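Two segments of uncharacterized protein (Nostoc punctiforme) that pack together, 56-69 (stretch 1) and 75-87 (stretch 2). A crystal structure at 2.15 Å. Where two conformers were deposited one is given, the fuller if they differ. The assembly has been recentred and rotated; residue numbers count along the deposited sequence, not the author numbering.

Stretch 1 (56-69) MRMLCDYLVIIGFM
Stretch 2 75-87: GYRLTSDSAMFLD

Stretch 1 is helical through I65 (phi/psi near -60/-43). I66 (-89/8) leaves the helix, G67 (102/4) turns the chain where a CB would jam against the preceding carbonyl, and F68 (-82/-17) leads into extended M69 (-161/170). In stretch 2, strand residues Y76 to L78 give way to T79, the N-cap residue of helix 80-85. Helix 56-65 and strand 75-78 run at 46°, 9.9 Å apart at closest approach. Register is set by M69 and L78, an antiparallel, non-hydrogen-bonded bridge pair with CA atoms 4.3 Å apart and diverging side chains.

Y76 buries the most surface. Its CB points toward stretch 1, and chi1 -60° (m) with chi2 -79° lays the ring along the helix. C60, chi1 m, sits over one face: CB lies 3.5 Å from the ring centroid, 12° off the normal, a CH-pi contact, with SG 4.5 Å from that centroid. V64 (t) meets the ring edge, CG2 to Y76 CD1 3.6 Å. The hydroxyl reaches D61, whose CB points away but whose m rotamer (chi2 -24°) brings the carboxylate back; Y76 OH donates to D61 OD1 at 2.6 Å. Selenomethionine M69 (p, t, p) places SE 4.0 Å from Y76 CB and CE 3.9 Å from L78 CD2, so one curled chain touches both residues.

F68 O is the polar hub. S82 (m) points toward it, and S82 OG donates to F68 O at 2.7 Å. T79 N also donates to F68 O, weakly at 3.4 Å, although the 178° angle is nearly linear. T79, chi1 64° (p), sets CG2 3.5 Å from G67 O, while one water bridges G67 O and T79 OG1, 2.7 Å from each. The F68 side chain (m, chi2 -86°) carries CD1 to 3.7 Å from CD1 of L86 (m, t), closing an apolar contact beyond the polar cluster.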

HETATM    1  N   MSE A  56     -14.705  14.612   2.037  1.00 27.62           N
HETATM    2  CA  MSE A  56     -13.654  15.264   2.793  1.00 26.83           C
HETATM    3  C   MSE A  56     -13.534  14.705   4.222  1.00 26.87           C
HETATM    4  O   MSE A  56     -12.435  14.446   4.690  1.00 26.79           O
HETATM    5  CB  MSE A  56     -13.844  16.783   2.805  1.00 26.57           C
HETATM    6  CG  MSE A  56     -12.694  17.541   3.468  1.00 28.51           C
HETATM    7 SE   MSE A  56     -10.990  17.217   2.556  0.75 32.35          SE
HETATM    8  CE  MSE A  56     -11.400  18.066   0.808  1.00 26.21           C
ATOM      9  N   ARG A  57     -14.658  14.474   4.885  1.00 25.61           N
ATOM     10  CA  ARG A  57     -14.646  13.986   6.267  1.00 28.08           C
ATOM     11  C   ARG A  57     -14.059  12.593   6.357  1.00 28.58           C
ATOM     12  O   ARG A  57     -13.284  12.302   7.268  1.00 28.88           O
ATOM     13  CB  ARG A  57     -16.070  13.952   6.841  1.00 27.83           C
ATOM     14  CG  ARG A  57     -16.183  13.437   8.272  1.00 26.15           C
ATOM     15  CD  ARG A  57     -16.550  11.966   8.349  1.00 29.22           C
ATOM     16  NE  ARG A  57     -17.852  11.707   7.748  1.00 26.82           N
ATOM     17  CZ  ARG A  57     -18.400  10.506   7.606  1.00 24.80           C
ATOM     18  NH1 ARG A  57     -17.771   9.415   8.016  1.00 29.57           N
ATOM     19  NH2 ARG A  57     -19.597  10.398   7.049  1.00 30.68           N
HETATM   20  N   MSE A  58     -14.469  11.719   5.437  1.00 28.44           N
HETATM   21  CA  MSE A  58     -13.987  10.333   5.422  1.00 27.32           C
HETATM   22  C   MSE A  58     -12.495  10.273   5.094  1.00 28.98           C
HETATM   23  O   MSE A  58     -11.744   9.554   5.758  1.00 29.30           O
HETATM   24  CB  MSE A  58     -14.832   9.514   4.457  1.00 25.85           C
HETATM   25  CG  MSE A  58     -16.262   9.424   4.947  1.00 28.65           C
HETATM   26 SE   MSE A  58     -17.613   9.150   3.590  0.75 28.72          SE
HETATM   27  CE  MSE A  58     -18.042   7.270   4.006  1.00 23.83           C
ATOM     28  N   LEU A  59     -12.052  11.053   4.091  1.00 28.39           N
ATOM     29  CA  LEU A  59     -10.607  11.181   3.805  1.00 26.48           C
ATOM     30  C   LEU A  59      -9.792  11.704   5.008  1.00 25.36           C
ATOM     31  O   LEU A  59      -8.751  11.149   5.347  1.00 25.87           O
ATOM     32  CB  LEU A  59     -10.360  12.062   2.550  1.00 25.83           C
ATOM     33  CG  LEU A  59      -8.902  12.213   2.056  1.00 29.05           C
ATOM     34  CD1 LEU A  59      -8.289  10.852   1.666  1.00 23.12           C
ATOM     35  CD2 LEU A  59      -8.815  13.260   0.908  1.00 21.13           C
ATOM     36  N   CYS A  60     -10.240  12.789   5.623  1.00 26.54           N
ATOM     37  CA  CYS A  60      -9.472  13.421   6.705  1.00 27.41           C
ATOM     38  C   CYS A  60      -9.427  12.569   7.967  1.00 26.82           C
ATOM     39  O   CYS A  60      -8.394  12.497   8.599  1.00 26.55           O
ATOM     40  CB  CYS A  60     -10.023  14.806   7.027  1.00 27.31           C
ATOM     41  SG  CYS A  60      -9.693  16.033   5.701  1.00 30.48           S
ATOM     42  N   ASP A  61     -10.531  11.916   8.331  1.00 26.84           N
ATOM     43  CA  ASP A  61     -10.502  10.966   9.466  1.00 29.10           C
ATOM     44  C   ASP A  61      -9.466   9.870   9.213  1.00 27.73           C
ATOM     45  O   ASP A  61      -8.696   9.527  10.099  1.00 30.17           O
ATOM     46  CB  ASP A  61     -11.857  10.317   9.701  1.00 28.14           C
ATOM     47  CG  ASP A  61     -12.861  11.254  10.307  1.00 30.98           C
ATOM     48  OD1 ASP A  61     -12.467  12.239  10.956  1.00 27.82           O
ATOM     49  OD2 ASP A  61     -14.071  10.979  10.146  1.00 29.96           O
ATOM     50  N   TYR A  62      -9.418   9.364   7.987  1.00 27.33           N
ATOM     51  CA  TYR A  62      -8.430   8.359   7.605  1.00 27.11           C
ATOM     52  C   TYR A  62      -7.016   8.919   7.675  1.00 27.14           C
ATOM     53  O   TYR A  62      -6.116   8.271   8.193  1.00 28.30           O
ATOM     54  CB  TYR A  62      -8.742   7.837   6.196  1.00 29.78           C
ATOM     55  CG  TYR A  62      -7.932   6.637   5.754  1.00 26.49           C
ATOM     56  CD1 TYR A  62      -6.717   6.797   5.109  1.00 28.00           C
ATOM     57  CD2 TYR A  62      -8.378   5.348   5.991  1.00 31.61           C
ATOM     58  CE1 TYR A  62      -5.977   5.696   4.699  1.00 28.31           C
ATOM     59  CE2 TYR A  62      -7.646   4.245   5.590  1.00 33.13           C
ATOM     60  CZ  TYR A  62      -6.448   4.426   4.955  1.00 32.43           C
ATOM     61  OH  TYR A  62      -5.740   3.342   4.538  1.00 30.07           O
ATOM     62  N   LEU A  63      -6.819  10.138   7.179  1.00 28.32           N
ATOM     63  CA  LEU A  63      -5.512  10.795   7.296  1.00 28.93           C
ATOM     64  C   LEU A  63      -5.074  11.025   8.761  1.00 26.82           C
ATOM     65  O   LEU A  63      -3.909  11.044   9.041  1.00 28.21           O
ATOM     66  CB  LEU A  63      -5.498  12.109   6.493  1.00 27.88           C
ATOM     67  CG  LEU A  63      -5.599  11.934   4.962  1.00 28.55           C
ATOM     68  CD1 LEU A  63      -5.752  13.317   4.318  1.00 23.47           C
ATOM     69  CD2 LEU A  63      -4.433  11.126   4.278  1.00 24.42           C
ATOM     70  N   VAL A  64      -6.024  11.218   9.667  1.00 27.97           N
ATOM     71  CA  VAL A  64      -5.765  11.251  11.091  1.00 26.67           C
ATOM     72  C   VAL A  64      -5.345   9.841  11.555  1.00 28.82           C
ATOM     73  O   VAL A  64      -4.276   9.672  12.168  1.00 28.33           O
ATOM     74  CB  VAL A  64      -6.973  11.733  11.885  1.00 23.20           C
ATOM     75  CG1 VAL A  64      -6.740  11.535  13.416  1.00 22.91           C
ATOM     76  CG2 VAL A  64      -7.292  13.212  11.543  1.00 24.07           C
ATOM     77  N   ILE A  65      -6.155   8.843  11.216  1.00 28.65           N
ATOM     78  CA  ILE A  65      -5.850   7.447  11.581  1.00 30.55           C
ATOM     79  C   ILE A  65      -4.414   7.054  11.155  1.00 30.44           C
ATOM     80  O   ILE A  65      -3.668   6.549  11.964  1.00 31.35           O
ATOM     81  CB  ILE A  65      -6.862   6.437  11.005  1.00 30.60           C
ATOM     82  CG1 ILE A  65      -8.271   6.702  11.558  1.00 23.53           C
ATOM     83  CG2 ILE A  65      -6.427   4.990  11.327  1.00 26.18           C
ATOM     84  CD1 ILE A  65      -9.333   5.943  10.795  1.00 29.77           C
ATOM     85  N   ILE A  66      -4.004   7.340   9.929  1.00 29.24           N
ATOM     86  CA  ILE A  66      -2.655   6.957   9.509  1.00 29.16           C
ATOM     87  C   ILE A  66      -1.533   8.011   9.781  1.00 30.06           C
ATOM     88  O   ILE A  66      -0.428   7.823   9.368  1.00 34.68           O
ATOM     89  CB  ILE A  66      -2.676   6.408   8.041  1.00 31.97           C
ATOM     90  CG1 ILE A  66      -2.801   7.541   7.007  1.00 31.06           C
ATOM     91  CG2 ILE A  66      -3.836   5.447   7.904  1.00 26.92           C
ATOM     92  CD1 ILE A  66      -2.777   7.081   5.574  1.00 26.71           C
ATOM     93  N   GLY A  67      -1.791   9.093  10.504  1.00 31.03           N
ATOM     94  CA  GLY A  67      -0.689   9.923  11.041  1.00 30.03           C
ATOM     95  C   GLY A  67      -0.326  11.238  10.356  1.00 28.59           C
ATOM     96  O   GLY A  67       0.633  11.881  10.752  1.00 27.32           O
ATOM     97  N   PHE A  68      -1.079  11.648   9.336  1.00 26.70           N
ATOM     98  CA  PHE A  68      -0.794  12.925   8.657  1.00 28.43           C
ATOM     99  C   PHE A  68      -1.361  14.177   9.350  1.00 27.38           C
ATOM    100  O   PHE A  68      -0.948  15.302   9.070  1.00 29.65           O
ATOM    101  CB  PHE A  68      -1.272  12.863   7.210  1.00 29.20           C
ATOM    102  CG  PHE A  68      -0.447  11.954   6.359  1.00 26.18           C
ATOM    103  CD1 PHE A  68       0.705  12.419   5.743  1.00 28.09           C
ATOM    104  CD2 PHE A  68      -0.791  10.630   6.199  1.00 32.88           C
ATOM    105  CE1 PHE A  68       1.489  11.565   4.982  1.00 26.69           C
ATOM    106  CE2 PHE A  68       0.011   9.770   5.427  1.00 27.09           C
ATOM    107  CZ  PHE A  68       1.139  10.256   4.833  1.00 26.58           C
HETATM  108  N   MSE A  69      -2.301  13.997  10.247  1.00 27.83           N
HETATM  109  CA  MSE A  69      -2.960  15.139  10.885  1.00 27.15           C
HETATM  110  C   MSE A  69      -3.631  14.706  12.164  1.00 27.04           C
HETATM  111  O   MSE A  69      -3.706  13.506  12.451  1.00 25.85           O
HETATM  112  CB  MSE A  69      -3.974  15.773   9.956  1.00 27.38           C
HETATM  113  CG  MSE A  69      -5.060  14.884   9.456  1.00 26.71           C
HETATM  114 SE   MSE A  69      -6.112  15.787   7.995  0.75 31.97          SE
HETATM  115  CE  MSE A  69      -4.671  16.016   6.666  1.00 24.80           C
ATOM    116  N   GLY A  75     -11.673  21.006  14.471  1.00 34.31           N
ATOM    117  CA  GLY A  75     -11.349  20.476  13.159  1.00 32.58           C
ATOM    118  C   GLY A  75      -9.997  19.798  13.100  1.00 30.86           C
ATOM    119  O   GLY A  75      -9.459  19.367  14.117  1.00 26.36           O
ATOM    120  N   TYR A  76      -9.468  19.726  11.885  1.00 30.98           N
ATOM    121  CA  TYR A  76      -8.243  18.990  11.547  1.00 29.18           C
ATOM    122  C   TYR A  76      -7.028  19.914  11.540  1.00 29.38           C
ATOM    123  O   TYR A  76      -7.107  21.073  11.143  1.00 26.63           O
ATOM    124  CB  TYR A  76      -8.375  18.303  10.184  1.00 29.89           C
ATOM    125  CG  TYR A  76      -9.511  17.302  10.128  1.00 31.64           C
ATOM    126  CD1 TYR A  76      -9.376  16.028  10.676  1.00 26.88           C
ATOM    127  CD2 TYR A  76     -10.720  17.635   9.541  1.00 32.11           C
ATOM    128  CE1 TYR A  76     -10.409  15.117  10.618  1.00 29.69           C
ATOM    129  CE2 TYR A  76     -11.762  16.729   9.490  1.00 31.79           C
ATOM    130  CZ  TYR A  76     -11.606  15.482  10.032  1.00 32.79           C
ATOM    131  OH  TYR A  76     -12.652  14.603   9.981  1.00 30.51           O
ATOM    132  N   ARG A  77      -5.907  19.379  12.002  1.00 29.78           N
ATOM    133  CA  ARG A  77      -4.710  20.146  12.148  1.00 30.91           C
ATOM    134  C   ARG A  77      -3.557  19.309  11.634  1.00 28.95           C
ATOM    135  O   ARG A  77      -3.499  18.129  11.878  1.00 29.58           O
ATOM    136  CB  ARG A  77      -4.529  20.525  13.616  1.00 30.74           C
ATOM    137  CG  ARG A  77      -3.415  21.522  13.828  1.00 37.48           C
ATOM    138  CD  ARG A  77      -3.405  22.172  15.221  1.00 36.55           C
ATOM    139  NE  ARG A  77      -2.091  22.771  15.456  1.00 44.10           N
ATOM    140  N   LEU A  78      -2.651  19.903  10.880  1.00 27.72           N
ATOM    141  CA  LEU A  78      -1.535  19.136  10.356  1.00 27.66           C
ATOM    142  C   LEU A  78      -0.544  18.791  11.469  1.00 26.86           C
ATOM    143  O   LEU A  78      -0.445  19.512  12.470  1.00 26.72           O
ATOM    144  CB  LEU A  78      -0.815  19.939   9.294  1.00 29.46           C
ATOM    145  CG  LEU A  78      -1.624  20.295   8.063  1.00 26.98           C
ATOM    146  CD1 LEU A  78      -0.632  20.763   7.050  1.00 26.97           C
ATOM    147  CD2 LEU A  78      -2.408  19.076   7.608  1.00 23.80           C
ATOM    148  N   THR A  79       0.153  17.680  11.301  1.00 27.04           N
ATOM    149  CA  THR A  79       1.353  17.419  12.052  1.00 27.37           C
ATOM    150  C   THR A  79       2.465  18.325  11.518  1.00 30.16           C
ATOM    151  O   THR A  79       2.347  18.887  10.428  1.00 30.62           O
ATOM    152  CB  THR A  79       1.810  15.969  11.911  1.00 29.40           C
ATOM    153  OG1 THR A  79       2.157  15.729  10.555  1.00 28.17           O
ATOM    154  CG2 THR A  79       0.730  14.957  12.398  1.00 20.01           C
ATOM    155  N   SER A  80       3.530  18.492  12.296  1.00 30.45           N
ATOM    156  CA  SER A  80       4.672  19.320  11.872  1.00 32.85           C
ATOM    157  C   SER A  80       5.198  18.833  10.558  1.00 28.65           C
ATOM    158  O   SER A  80       5.575  19.612   9.728  1.00 27.62           O
ATOM    159  CB  SER A  80       5.845  19.215  12.857  1.00 33.55           C
ATOM    160  OG  SER A  80       5.420  19.524  14.147  1.00 46.10           O
ATOM    161  N   ASP A  81       5.291  17.523  10.416  1.00 27.93           N
ATOM    162  CA  ASP A  81       5.805  16.940   9.203  1.00 28.86           C
ATOM    163  C   ASP A  81       4.967  17.252   7.960  1.00 29.33           C
ATOM    164  O   ASP A  81       5.523  17.459   6.892  1.00 28.97           O
ATOM    165  CB  ASP A  81       5.903  15.444   9.380  1.00 32.40           C
ATOM    166  CG  ASP A  81       7.011  15.041  10.363  1.00 35.51           C
ATOM    167  OD1 ASP A  81       7.977  15.796  10.552  1.00 40.45           O
ATOM    168  OD2 ASP A  81       6.912  13.952  10.914  1.00 35.71           O
ATOM    169  N   SER A  82       3.640  17.249   8.095  1.00 29.30           N
ATOM    170  CA  SER A  82       2.744  17.560   6.979  1.00 26.90           C
ATOM    171  C   SER A  82       2.846  19.047   6.677  1.00 24.96           C
ATOM    172  O   SER A  82       2.918  19.436   5.530  1.00 25.59           O
ATOM    173  CB  SER A  82       1.291  17.161   7.295  1.00 25.83           C
ATOM    174  OG  SER A  82       1.139  15.752   7.485  1.00 25.35           O
ATOM    175  N   ALA A  83       2.880  19.873   7.708  1.00 25.20           N
ATOM    176  CA  ALA A  83       3.007  21.308   7.510  1.00 29.56           C
ATOM    177  C   ALA A  83       4.294  21.632   6.726  1.00 29.60           C
ATOM    178  O   ALA A  83       4.301  22.470   5.842  1.00 28.63           O
ATOM    179  CB  ALA A  83       2.970  22.028   8.843  1.00 28.50           C
HETATM  180  N   MSE A  84       5.349  20.880   6.997  1.00 31.20           N
HETATM  181  CA  MSE A  84       6.647  21.162   6.402  0.50 33.21           C
HETATM  182  C   MSE A  84       6.746  20.571   5.003  1.00 30.62           C
HETATM  183  O   MSE A  84       7.306  21.195   4.117  1.00 29.93           O
HETATM  184  CB  MSE A  84       7.798  20.654   7.285  0.50 31.83           C
HETATM  185  CG  MSE A  84       9.207  21.056   6.773  0.50 40.44           C
HETATM  186 SE   MSE A  84      10.692  20.592   7.991  0.38 44.35          SE
HETATM  187  CE  MSE A  84      12.254  21.035   6.913  0.50 33.74           C
ATOM    188  N   PHE A  85       6.195  19.387   4.787  1.00 30.18           N
ATOM    189  CA  PHE A  85       6.452  18.670   3.528  1.00 28.04           C
ATOM    190  C   PHE A  85       5.279  18.571   2.536  1.00 26.13           C
ATOM    191  O   PHE A  85       5.473  18.186   1.370  1.00 26.45           O
ATOM    192  CB  PHE A  85       7.047  17.271   3.845  1.00 28.90           C
ATOM    193  CG  PHE A  85       8.411  17.344   4.502  1.00 28.97           C
ATOM    194  CD1 PHE A  85       9.533  17.742   3.765  1.00 28.05           C
ATOM    195  CD2 PHE A  85       8.574  17.043   5.849  1.00 30.61           C
ATOM    196  CE1 PHE A  85      10.794  17.840   4.355  1.00 30.33           C
ATOM    197  CE2 PHE A  85       9.821  17.151   6.462  1.00 32.78           C
ATOM    198  CZ  PHE A  85      10.939  17.556   5.719  1.00 36.14           C
ATOM    199  N   LEU A  86       4.078  18.905   2.981  1.00 22.89           N
ATOM    200  CA  LEU A  86       2.880  18.633   2.183  1.00 24.75           C
ATOM    201  C   LEU A  86       1.992  19.840   1.918  1.00 25.20           C
ATOM    202  O   LEU A  86       1.061  19.768   1.077  1.00 26.46           O
ATOM    203  CB  LEU A  86       2.071  17.524   2.849  1.00 26.02           C
ATOM    204  CG  LEU A  86       2.792  16.161   2.868  1.00 31.63           C
ATOM    205  CD1 LEU A  86       1.982  15.135   3.656  1.00 26.19           C
ATOM    206  CD2 LEU A  86       3.093  15.719   1.421  1.00 23.30           C
ATOM    207  N   ASP A  87       2.299  20.932   2.618  1.00 23.52           N
ATOM    208  CA  ASP A  87       1.674  22.232   2.441  1.00 25.01           C
ATOM    209  C   ASP A  87       2.482  22.976   1.393  1.00 26.71           C
ATOM    210  O   ASP A  87       3.663  23.225   1.593  1.00 26.91           O
ATOM    211  CB  ASP A  87       1.730  22.977   3.782  1.00 27.01           C
ATOM    212  CG  ASP A  87       1.116  24.337   3.727  1.00 28.70           C
ATOM    213  OD1 ASP A  87       0.706  24.751   2.638  1.00 27.62           O
ATOM    214  OD2 ASP A  87       1.039  24.973   4.792  1.00 31.12           O
TER
HETATM  215  O   HOH W   1       2.867  13.193   9.964  1.00 21.84           O